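Local coordinates for N-acetylgalactosaminyltransferase 7 (Homo sapiens, PDB 6IWR), which is a glycosyltransferase-family protein that joins a GT-A-type domain, modelled here with manganese, to a ricin-type beta-trefoil lectin domain, at residues 147-152 against 249-254; 235-240 against 334-339; 467-472 against 512-517. All coordinates share one frame; numbering follows the deposited sequence.

Interaction 1 (147-152 against 249-254)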
loop_
_atom_site.group_PDB
_atom_site.type_symbol
_atom_site.label_atom_id
_atom_site.label_comp_id
_atom_site.label_asym_id
_atom_site.label_seq_id
_atom_site.Cartn_x
_atom_site.Cartn_y
_atom_site.Cartn_z
ATOM N N LEU A 147 -33.055 1.555 -32.344
ATOM C CA LEU A 147 -32.121 2.520 -32.894
ATOM C C LEU A 147 -30.799 1.860 -33.229
ATOM O O LEU A 147 -30.396 0.922 -32.581
ATOM C CB LEU A 147 -31.847 3.609 -31.870
ATOM C CG LEU A 147 -32.638 4.903 -31.717
ATOM C CD1 LEU A 147 -33.767 5.051 -32.700
ATOM C CD2 LEU A 147 -33.143 5.074 -30.304
ATOM N N THR A 148 -30.112 2.364 -34.237
ATOM C CA THR A 148 -28.744 1.937 -34.513
ATOM C C THR A 148 -27.763 2.593 -33.530
ATOM O O THR A 148 -28.108 3.530 -32.811
ATOM C CB THR A 148 -28.362 2.297 -35.937
ATOM O OG1 THR A 148 -28.359 3.726 -36.072
ATOM C CG2 THR A 148 -29.362 1.695 -36.927
ATOM N N SER A 149 -26.517 2.118 -33.502
ATOM C CA SER A 149 -25.554 2.690 -32.565
ATOM C C SER A 149 -24.156 2.804 -33.155
ATOM O O SER A 149 -23.696 1.932 -33.907
ATOM C CB SER A 149 -25.472 1.865 -31.260
ATOM O OG SER A 149 -26.699 1.913 -30.557
ATOM N N SER A 150 -23.470 3.876 -32.776
ATOM C CA SER A 150 -22.018 3.951 -32.891
ATOM C C SER A 150 -21.433 3.584 -31.530
ATOM O O SER A 150 -21.742 4.250 -30.535
ATOM C CB SER A 150 -21.591 5.360 -33.310
ATOM O OG SER A 150 -22.147 5.725 -34.576
ATOM N N VAL A 151 -20.636 2.522 -31.446
ATOM C CA VAL A 151 -19.904 2.302 -30.201
ATOM C C VAL A 151 -18.570 3.027 -30.315
ATOM O O VAL A 151 -17.851 2.888 -31.315
ATOM C CB VAL A 151 -19.727 0.800 -29.855
ATOM C CG1 VAL A 151 -20.931 -0.053 -30.251
ATOM C CG2 VAL A 151 -18.440 0.206 -30.398
ATOM N N VAL A 152 -18.253 3.848 -29.319
ATOM C CA VAL A 152 -16.994 4.577 -29.305
ATOM C C VAL A 152 -16.167 4.055 -28.144
ATOM O O VAL A 152 -16.681 3.877 -27.035
ATOM C CB VAL A 152 -17.198 6.102 -29.230
ATOM C CG1 VAL A 152 -18.573 6.504 -29.790
ATOM C CG2 VAL A 152 -17.061 6.551 -27.876
ATOM N N ASN A 249 -26.550 -10.949 -25.978
ATOM C CA ASN A 249 -27.758 -10.136 -26.039
ATOM C C ASN A 249 -27.671 -8.949 -25.086
ATOM O O ASN A 249 -28.556 -8.729 -24.252
ATOM C CB ASN A 249 -29.007 -10.963 -25.758
ATOM C CG ASN A 249 -30.260 -10.192 -26.034
ATOM O OD1 ASN A 249 -30.241 -9.250 -26.821
ATOM N ND2 ASN A 249 -31.354 -10.569 -25.393
ATOM N N TRP A 250 -26.584 -8.172 -25.224
ATOM C CA TRP A 250 -26.426 -6.941 -24.456
ATOM C C TRP A 250 -27.109 -5.771 -25.115
ATOM O O TRP A 250 -27.396 -4.776 -24.437
ATOM C CB TRP A 250 -24.953 -6.559 -24.271
ATOM C CG TRP A 250 -24.275 -6.177 -25.558
ATOM C CD1 TRP A 250 -23.958 -7.018 -26.590
ATOM C CD2 TRP A 250 -23.820 -4.864 -25.960
ATOM N NE1 TRP A 250 -23.322 -6.319 -27.595
ATOM C CE2 TRP A 250 -23.233 -5.001 -27.245
ATOM C CE3 TRP A 250 -23.835 -3.594 -25.353
ATOM C CZ2 TRP A 250 -22.679 -3.920 -27.943
ATOM C CZ3 TRP A 250 -23.281 -2.510 -26.058
ATOM C CH2 TRP A 250 -22.713 -2.689 -27.340
ATOM N N TYR A 251 -27.383 -5.875 -26.410
ATOM C CA TYR A 251 -27.735 -4.711 -27.201
ATOM C C TYR A 251 -29.210 -4.348 -27.061
ATOM O O TYR A 251 -29.552 -3.182 -26.826
ATOM C CB TYR A 251 -27.369 -4.952 -28.662
ATOM C CG TYR A 251 -27.560 -3.716 -29.489
ATOM C CD1 TYR A 251 -26.541 -2.785 -29.607
ATOM C CD2 TYR A 251 -28.789 -3.447 -30.123
ATOM C CE1 TYR A 251 -26.719 -1.620 -30.347
ATOM C CE2 TYR A 251 -28.977 -2.287 -30.861
ATOM C CZ TYR A 251 -27.934 -1.376 -30.964
ATOM O OH TYR A 251 -28.085 -0.222 -31.689
ATOM N N ALA A 252 -30.104 -5.313 -27.226
ATOM C CA ALA A 252 -31.534 -4.993 -27.215
ATOM C C ALA A 252 -31.985 -4.452 -25.863
ATOM O O ALA A 252 -32.589 -3.369 -25.815
ATOM C CB ALA A 252 -32.338 -6.229 -27.636
ATOM N N PRO A 253 -31.739 -5.127 -24.752
ATOM C CA PRO A 253 -32.043 -4.529 -23.438
ATOM C C PRO A 253 -31.503 -3.109 -23.273
ATOM O O PRO A 253 -32.194 -2.248 -22.714
ATOM C CB PRO A 253 -31.377 -5.498 -22.445
ATOM C CG PRO A 253 -30.807 -6.640 -23.276
ATOM C CD PRO A 253 -30.778 -6.239 -24.692
ATOM N N LEU A 254 -30.284 -2.840 -23.757
ATOM C CA LEU A 254 -29.667 -1.538 -23.517
ATOM C C LEU A 254 -30.282 -0.443 -24.385
ATOM O O LEU A 254 -30.461 0.694 -23.931
ATOM C CB LEU A 254 -28.163 -1.621 -23.767
ATOM C CG LEU A 254 -27.320 -0.397 -23.409
ATOM C CD1 LEU A 254 -27.021 -0.365 -21.944
ATOM C CD2 LEU A 254 -26.050 -0.423 -24.174
#

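Interaction 2 (235-240 against 334-339)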
loop_
_atom_site.group_PDB
_atom_site.type_symbol
_atom_site.label_atom_id
_atom_site.label_comp_id
_atom_site.label_asym_id
_atom_site.label_seq_id
_atom_site.Cartn_x
_atom_site.Cartn_y
_atom_site.Cartn_z
ATOM N N GLN A 235 -27.539 6.155 -34.447
ATOM C CA GLN A 235 -28.530 6.954 -33.760
ATOM C C GLN A 235 -28.212 7.102 -32.276
ATOM O O GLN A 235 -28.441 8.180 -31.713
ATOM C CB GLN A 235 -29.909 6.344 -33.978
ATOM C CG GLN A 235 -30.306 6.299 -35.445
ATOM C CD GLN A 235 -31.558 5.488 -35.688
ATOM O OE1 GLN A 235 -31.657 4.342 -35.234
ATOM N NE2 GLN A 235 -32.532 6.079 -36.398
ATOM N N VAL A 236 -27.676 6.068 -31.614
ATOM C CA VAL A 236 -27.263 6.248 -30.229
ATOM C C VAL A 236 -25.769 6.008 -30.125
ATOM O O VAL A 236 -25.195 5.211 -30.873
ATOM C CB VAL A 236 -28.041 5.365 -29.220
ATOM C CG1 VAL A 236 -29.365 4.885 -29.796
ATOM C CG2 VAL A 236 -27.197 4.245 -28.645
ATOM N N LEU A 237 -25.130 6.756 -29.220
ATOM C CA LEU A 237 -23.743 6.524 -28.841
ATOM C C LEU A 237 -23.685 5.502 -27.713
ATOM O O LEU A 237 -24.435 5.607 -26.742
ATOM C CB LEU A 237 -23.083 7.823 -28.396
ATOM C CG LEU A 237 -23.004 8.927 -29.454
ATOM C CD1 LEU A 237 -22.684 10.254 -28.794
ATOM C CD2 LEU A 237 -21.923 8.542 -30.498
ATOM N N ILE A 238 -22.828 4.496 -27.852
ATOM C CA ILE A 238 -22.563 3.558 -26.771
ATOM C C ILE A 238 -21.086 3.684 -26.453
ATOM O O ILE A 238 -20.242 3.308 -27.272
ATOM C CB ILE A 238 -22.916 2.107 -27.125
ATOM C CG1 ILE A 238 -24.348 1.993 -27.660
ATOM C CG2 ILE A 238 -22.722 1.200 -25.870
ATOM C CD1 ILE A 238 -24.825 0.562 -27.829
ATOM N N TYR A 239 -20.772 4.205 -25.270
ATOM C CA TYR A 239 -19.388 4.287 -24.830
ATOM C C TYR A 239 -18.969 3.001 -24.124
ATOM O O TYR A 239 -19.745 2.409 -23.369
ATOM C CB TYR A 239 -19.195 5.493 -23.902
ATOM C CG TYR A 239 -19.284 6.796 -24.634
ATOM C CD1 TYR A 239 -18.153 7.363 -25.201
ATOM C CD2 TYR A 239 -20.508 7.449 -24.782
ATOM C CE1 TYR A 239 -18.226 8.568 -25.913
ATOM C CE2 TYR A 239 -20.603 8.642 -25.484
ATOM C CZ TYR A 239 -19.454 9.201 -26.057
ATOM O OH TYR A 239 -19.523 10.389 -26.770
ATOM N N LEU A 240 -17.719 2.594 -24.366
ATOM C CA LEU A 240 -17.118 1.369 -23.847
ATOM C C LEU A 240 -15.650 1.613 -23.523
ATOM O O LEU A 240 -14.930 2.172 -24.353
ATOM C CB LEU A 240 -17.219 0.239 -24.885
ATOM C CG LEU A 240 -18.196 -0.924 -24.681
ATOM C CD1 LEU A 240 -19.320 -0.519 -23.798
ATOM C CD2 LEU A 240 -18.721 -1.404 -26.012
ATOM N N ILE A 334 -26.539 6.819 -24.794
ATOM C CA ILE A 334 -27.496 7.913 -24.953
ATOM C C ILE A 334 -27.796 8.060 -26.424
ATOM O O ILE A 334 -26.945 7.804 -27.280
ATOM C CB ILE A 334 -27.031 9.305 -24.465
ATOM C CG1 ILE A 334 -25.537 9.436 -24.358
ATOM C CG2 ILE A 334 -27.755 9.800 -23.201
ATOM C CD1 ILE A 334 -25.293 10.751 -23.578
ATOM N N GLU A 335 -29.007 8.553 -26.702
ATOM C CA GLU A 335 -29.307 8.991 -28.052
ATOM C C GLU A 335 -28.370 10.138 -28.412
ATOM O O GLU A 335 -28.096 11.021 -27.595
ATOM C CB GLU A 335 -30.765 9.406 -28.157
ATOM C CG GLU A 335 -31.309 9.438 -29.560
ATOM C CD GLU A 335 -31.904 10.793 -29.893
ATOM O OE1 GLU A 335 -31.188 11.800 -29.673
ATOM O OE2 GLU A 335 -33.086 10.839 -30.346
ATOM N N ARG A 336 -27.814 10.104 -29.602
ATOM C CA ARG A 336 -26.737 11.006 -29.943
ATOM C C ARG A 336 -27.089 12.486 -29.939
ATOM O O ARG A 336 -26.317 13.305 -29.504
ATOM C CB ARG A 336 -26.144 10.605 -31.281
ATOM C CG ARG A 336 -24.835 11.282 -31.579
ATOM C CD ARG A 336 -24.506 11.160 -33.032
ATOM N NE ARG A 336 -23.289 11.851 -33.364
ATOM C CZ ARG A 336 -23.263 13.002 -33.997
ATOM N NH1 ARG A 336 -24.394 13.571 -34.336
ATOM N NH2 ARG A 336 -22.119 13.580 -34.272
ATOM N N GLU A 337 -28.254 12.819 -30.455
ATOM C CA GLU A 337 -28.712 14.183 -30.448
ATOM C C GLU A 337 -28.926 14.683 -29.035
ATOM O O GLU A 337 -28.615 15.813 -28.721
ATOM C CB GLU A 337 -30.002 14.288 -31.239
ATOM C CG GLU A 337 -29.913 15.186 -32.448
ATOM C CD GLU A 337 -31.270 15.633 -32.934
ATOM O OE1 GLU A 337 -32.164 14.772 -33.083
ATOM O OE2 GLU A 337 -31.441 16.844 -33.169
ATOM N N PHE A 338 -29.484 13.828 -28.194
ATOM C CA PHE A 338 -29.778 14.185 -26.822
ATOM C C PHE A 338 -28.536 14.505 -26.010
ATOM O O PHE A 338 -28.502 15.484 -25.303
ATOM C CB PHE A 338 -30.533 13.050 -26.165
ATOM C CG PHE A 338 -30.980 13.349 -24.784
ATOM C CD1 PHE A 338 -31.821 14.400 -24.534
ATOM C CD2 PHE A 338 -30.563 12.574 -23.741
ATOM C CE1 PHE A 338 -32.234 14.674 -23.259
ATOM C CE2 PHE A 338 -30.977 12.837 -22.466
ATOM C CZ PHE A 338 -31.809 13.890 -22.226
ATOM N N PHE A 339 -27.505 13.688 -26.144
ATOM C CA PHE A 339 -26.197 14.026 -25.615
ATOM C C PHE A 339 -25.749 15.392 -26.122
ATOM O O PHE A 339 -25.261 16.222 -25.348
ATOM C CB PHE A 339 -25.191 12.946 -25.995
ATOM C CG PHE A 339 -23.976 12.955 -25.148
ATOM C CD1 PHE A 339 -24.006 13.552 -23.908
ATOM C CD2 PHE A 339 -22.803 12.373 -25.589
ATOM C CE1 PHE A 339 -22.890 13.556 -23.114
ATOM C CE2 PHE A 339 -21.676 12.373 -24.805
ATOM C CZ PHE A 339 -21.718 12.963 -23.560
HETATM O O HOH W 1 -29.653 10.636 -32.751
#

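Interaction 3 (467-472 against 512-517)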
loop_
_atom_site.group_PDB
_atom_site.type_symbol
_atom_site.label_atom_id
_atom_site.label_comp_id
_atom_site.label_asym_id
_atom_site.label_seq_id
_atom_site.Cartn_x
_atom_site.Cartn_y
_atom_site.Cartn_z
ATOM N N LEU A 467 -25.712 13.275 5.677
ATOM C CA LEU A 467 -25.220 14.633 5.489
ATOM C C LEU A 467 -24.179 14.951 6.561
ATOM O O LEU A 467 -24.409 14.654 7.738
ATOM C CB LEU A 467 -26.368 15.626 5.573
ATOM C CG LEU A 467 -27.124 15.979 4.284
ATOM C CD1 LEU A 467 -26.793 14.971 3.171
ATOM C CD2 LEU A 467 -28.639 16.121 4.513
ATOM N N PRO A 468 -23.040 15.549 6.214
ATOM C CA PRO A 468 -21.989 15.747 7.217
ATOM C C PRO A 468 -22.238 17.010 8.009
ATOM O O PRO A 468 -22.811 17.967 7.473
ATOM C CB PRO A 468 -20.721 15.879 6.368
ATOM C CG PRO A 468 -21.212 16.635 5.156
ATOM C CD PRO A 468 -22.605 16.039 4.887
ATOM N N PRO A 469 -21.831 17.052 9.280
ATOM C CA PRO A 469 -21.912 18.306 10.037
ATOM C C PRO A 469 -21.011 19.380 9.443
ATOM O O PRO A 469 -19.980 19.090 8.835
ATOM C CB PRO A 469 -21.441 17.904 11.442
ATOM C CG PRO A 469 -21.643 16.437 11.522
ATOM C CD PRO A 469 -21.440 15.917 10.132
ATOM N N LYS A 470 -21.416 20.635 9.629
ATOM C CA LYS A 470 -20.594 21.773 9.244
ATOM C C LYS A 470 -19.241 21.677 9.926
ATOM O O LYS A 470 -19.110 20.977 10.935
ATOM C CB LYS A 470 -21.277 23.081 9.626
ATOM C CG LYS A 470 -22.495 23.402 8.796
ATOM C CD LYS A 470 -23.448 24.349 9.526
ATOM C CE LYS A 470 -24.661 23.576 10.037
ATOM N NZ LYS A 470 -25.853 24.445 10.272
ATOM N N ASN A 471 -18.225 22.352 9.397
ATOM C CA ASN A 471 -16.922 22.369 10.052
ATOM C C ASN A 471 -16.850 23.510 11.057
ATOM O O ASN A 471 -17.398 24.586 10.822
ATOM C CB ASN A 471 -15.795 22.527 9.032
ATOM C CG ASN A 471 -15.575 21.282 8.220
ATOM O OD1 ASN A 471 -15.680 20.162 8.737
ATOM N ND2 ASN A 471 -15.277 21.456 6.932
ATOM N N VAL A 472 -16.180 23.271 12.181
ATOM C CA VAL A 472 -15.766 24.387 13.028
ATOM C C VAL A 472 -14.546 25.074 12.433
ATOM O O VAL A 472 -14.513 26.301 12.288
ATOM C CB VAL A 472 -15.487 23.929 14.474
ATOM C CG1 VAL A 472 -14.998 25.119 15.291
ATOM C CG2 VAL A 472 -16.726 23.341 15.105
ATOM N N ARG A 512 -9.882 18.440 9.624
ATOM C CA ARG A 512 -11.022 19.302 9.889
ATOM C C ARG A 512 -11.679 18.831 11.174
ATOM O O ARG A 512 -11.674 17.638 11.492
ATOM C CB ARG A 512 -12.053 19.326 8.729
ATOM C CG ARG A 512 -12.476 17.959 8.260
ATOM C CD ARG A 512 -13.085 17.983 6.881
ATOM N NE ARG A 512 -14.363 17.300 6.920
ATOM C CZ ARG A 512 -14.521 15.991 6.744
ATOM N NH1 ARG A 512 -13.464 15.199 6.489
ATOM N NH2 ARG A 512 -15.747 15.475 6.815
ATOM N N ILE A 513 -12.218 19.779 11.928
ATOM C CA ILE A 513 -12.979 19.477 13.131
ATOM C C ILE A 513 -14.436 19.844 12.896
ATOM O O ILE A 513 -14.748 20.946 12.430
ATOM C CB ILE A 513 -12.420 20.197 14.370
ATOM C CG1 ILE A 513 -12.954 19.520 15.630
ATOM C CG2 ILE A 513 -12.867 21.615 14.399
ATOM C CD1 ILE A 513 -12.501 20.175 16.861
ATOM N N ASN A 514 -15.311 18.914 13.257
ATOM C CA ASN A 514 -16.757 18.947 13.134
ATOM C C ASN A 514 -17.407 19.839 14.174
ATOM O O ASN A 514 -16.899 20.017 15.279
ATOM C CB ASN A 514 -17.323 17.550 13.391
ATOM C CG ASN A 514 -17.784 16.921 12.178
ATOM O OD1 ASN A 514 -17.906 17.591 11.149
ATOM N ND2 ASN A 514 -18.079 15.628 12.251
ATOM N N GLU A 515 -18.613 20.301 13.844
ATOM C CA GLU A 515 -19.540 20.698 14.896
ATOM C C GLU A 515 -19.986 19.510 15.738
ATOM O O GLU A 515 -20.550 19.709 16.819
ATOM C CB GLU A 515 -20.772 21.385 14.325
ATOM C CG GLU A 515 -20.548 22.811 13.867
ATOM C CD GLU A 515 -21.848 23.480 13.452
ATOM O OE1 GLU A 515 -22.876 22.765 13.361
ATOM O OE2 GLU A 515 -21.843 24.711 13.237
ATOM N N ALA A 516 -19.766 18.280 15.268
ATOM C CA ALA A 516 -20.061 17.093 16.058
ATOM C C ALA A 516 -18.877 16.660 16.907
ATOM O O ALA A 516 -18.918 15.588 17.524
ATOM C CB ALA A 516 -20.504 15.943 15.158
ATOM N N ASN A 517 -17.823 17.466 16.957
ATOM C CA ASN A 517 -16.660 17.138 17.754
ATOM C C ASN A 517 -15.850 15.996 17.136
ATOM O O ASN A 517 -15.174 15.250 17.845
ATOM C CB ASN A 517 -17.088 16.811 19.185
ATOM C CG ASN A 517 -17.719 18.008 19.884
ATOM O OD1 ASN A 517 -17.066 19.025 20.072
ATOM N ND2 ASN A 517 -18.976 17.889 20.282
#

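Interaction 1 (147-152 against 249-254)
Two first torsions set up the polar groups that meet here: Y251 CG stands anti to the backbone N (chi1 -173°), and S149 OG lies beside its own backbone N, anti to the carbonyl carbon (chi1 -65°). The bond from CA to CB of Y251 points toward the 147-152 segment, and the phenol OH at the far end of the ring reaches it. The setting is the GT-A fold, where strand 149-155 runs between the parallel strands 179-186 and 236-240 and the loop-to-helix segment 249-254 lies against strand 149-155. S149 and V151 both direct CB toward that segment. The hydroxyl of Y251 is gripped twice. It donates to L147 O at 2.7 Å from Y251 OH, the donor tilted 20° from the carbonyl plane, and it accepts from S149 OG, 2.8 Å from Y251 OH. This is consistent with a relay from S149 OG to Y251 OH to L147 O, in which the phenol oxygen is satisfied both as donor and as acceptor within a buried contact. L147 O meets the phenol ring at its edge, near the ring plane, and S149 CB sits at the edge too, 3.8 Å from Y251 CE1. Two residues further along the strand the contact becomes apolar. The W250 indole reaches V151 with its far six-membered end, while its NE1 is bonded to T174 OG1, which probably helps fix the orientation of the indole. Y251 CB lies over one indole face, offset toward the rim, and the Y251 ring also meets that of Y178. Where indole and strand meet, V151 CG1 approaches the edge of the W250 ring close to its plane, 4.3 Å from W250 CH2.

Interaction 2 (235-240 against 334-339)
L237 and R336 lie against each other through their aliphatic parts, L237 CG 3.7 Å from R336 CG, at a strand-to-helix junction of the GT-A fold. Strand 236-240 pairs antiparallel with the end of strand 332-335, and the chain then turns directly into helix 336-342. Reciprocal backbone bonds between L237 and I334 close the sheet pairing, and R336 N, already in the helix, donates to Q235 O at 2.9 Å with an N-H...O angle of 170°, so the first turn is pinned to the residue just before the strand. R336 CG is anti to its backbone N (chi1 -167°), and the chain stays extended to NE; its methylenes run past L237 while NH2 reaches A228 O on helix 219-230. F339 has the same kind of first torsion, CG anti to the backbone N (chi1 -161°); the ring meets L237 and Y239 with its edge. One ring face receives I334 CD1, offset toward the rim, whereas the two edge partners lie near the ring plane: L237 CD1, 3.8 Å from F339 CD2, and Y239 OH, 3.5 Å from F339 CE2. Both L237 and Y239 cross F339 at about a right angle. The phenol oxygen of Y239 takes its polar bond from outside, with R224 O, and its ring stacks on that of F332, so the F339 approach to it is packing. E335 serves as N-cap of the helix. Its chain bends at chi2, and OE1 accepts from F338 N at 3.0 Å while OE2 forms a salt bridge to R262, leaving each carboxylate oxygen with a partner. A water adds a lesser link at the helix start: it donates to Q235 O at 2.9 Å and accepts from E337 N only weakly, at 3.5 Å.

Interaction 3 (467-472 against 512-517)
N471 and N514 form an antiparallel, non-hydrogen-bonded pair, 4.6 Å between their CA atoms, with side chains that diverge. The pair belongs to the five-stranded antiparallel sheet that includes strands of the ricin-type beta-trefoil lectin fold, with 471-474 as an outermost strand beside 511-514. The end-to-end directions of the touching parts differ by 120°, and backbone bonds flank the pair: E515 N donates to K470 O (3.0 Å) and V472 N to I513 O (2.7 Å). Strand 511-514 then closes into a type I turn from N514 to N517, so K470 O is bound by a turn residue, and the 467-472 segment rests on the turn as well as on the strand. Against this turn lies P469, its ring crossing the N514 amide obliquely and its CG packing on A516 CB at 3.8 Å. K470 and E515 also cross, K470 CB beside the E515 carboxylate; K470 NZ and E515 OE1 are 4.6 Å apart, opposite charges near each other but not in contact, which would leave only a modest electrostatic attraction where both side chains are exposed. N471 OD1 approaches the edge of the R512 guanidinium, 3.6 Å from R512 NE, with amide and guanidinium planes 70° apart. The main polar partners of both residues lie outside: N471 ND2 bonds to A422 O, which R512 NE also reaches weakly, and R512 NH1 bonds to Y522 O. N471 thus ties the outermost strand to helix 417-423, and R512 ties strand 511-514 to Y522. V472 CG1 is anti to the backbone N (chi1 177°), while CG2 lies beside that N, 3.3 Å from N514 O. V472 and I513 lie side by side pointing the same way, and V472 CB is 3.5 Å from I513 CG2.

Overall arrangement
Interactions 1 and 2 belong to one GT-A sheet, and their centres are 10 Å apart. Strands 149-155 and 236-240 are neighbours there, and where they begin probable hydrogen bonds join T148 N to Q235 OE1 (2.7 Å) and T148 O to V236 N (2.8 Å). Interaction 1 ties segment 249-254, which leads into helix 251-260, to the first of these strands, and interaction 2 ties helix 336-342 to the second. In interaction 2 the Y239 side chain is about 12 Å from the bound manganese, too far to be a ligand. Interaction 3 lies on the opposite side of the chain's centre, its centre 46 Å from that of interaction 1 and 42 Å from that of interaction 2, without touching either.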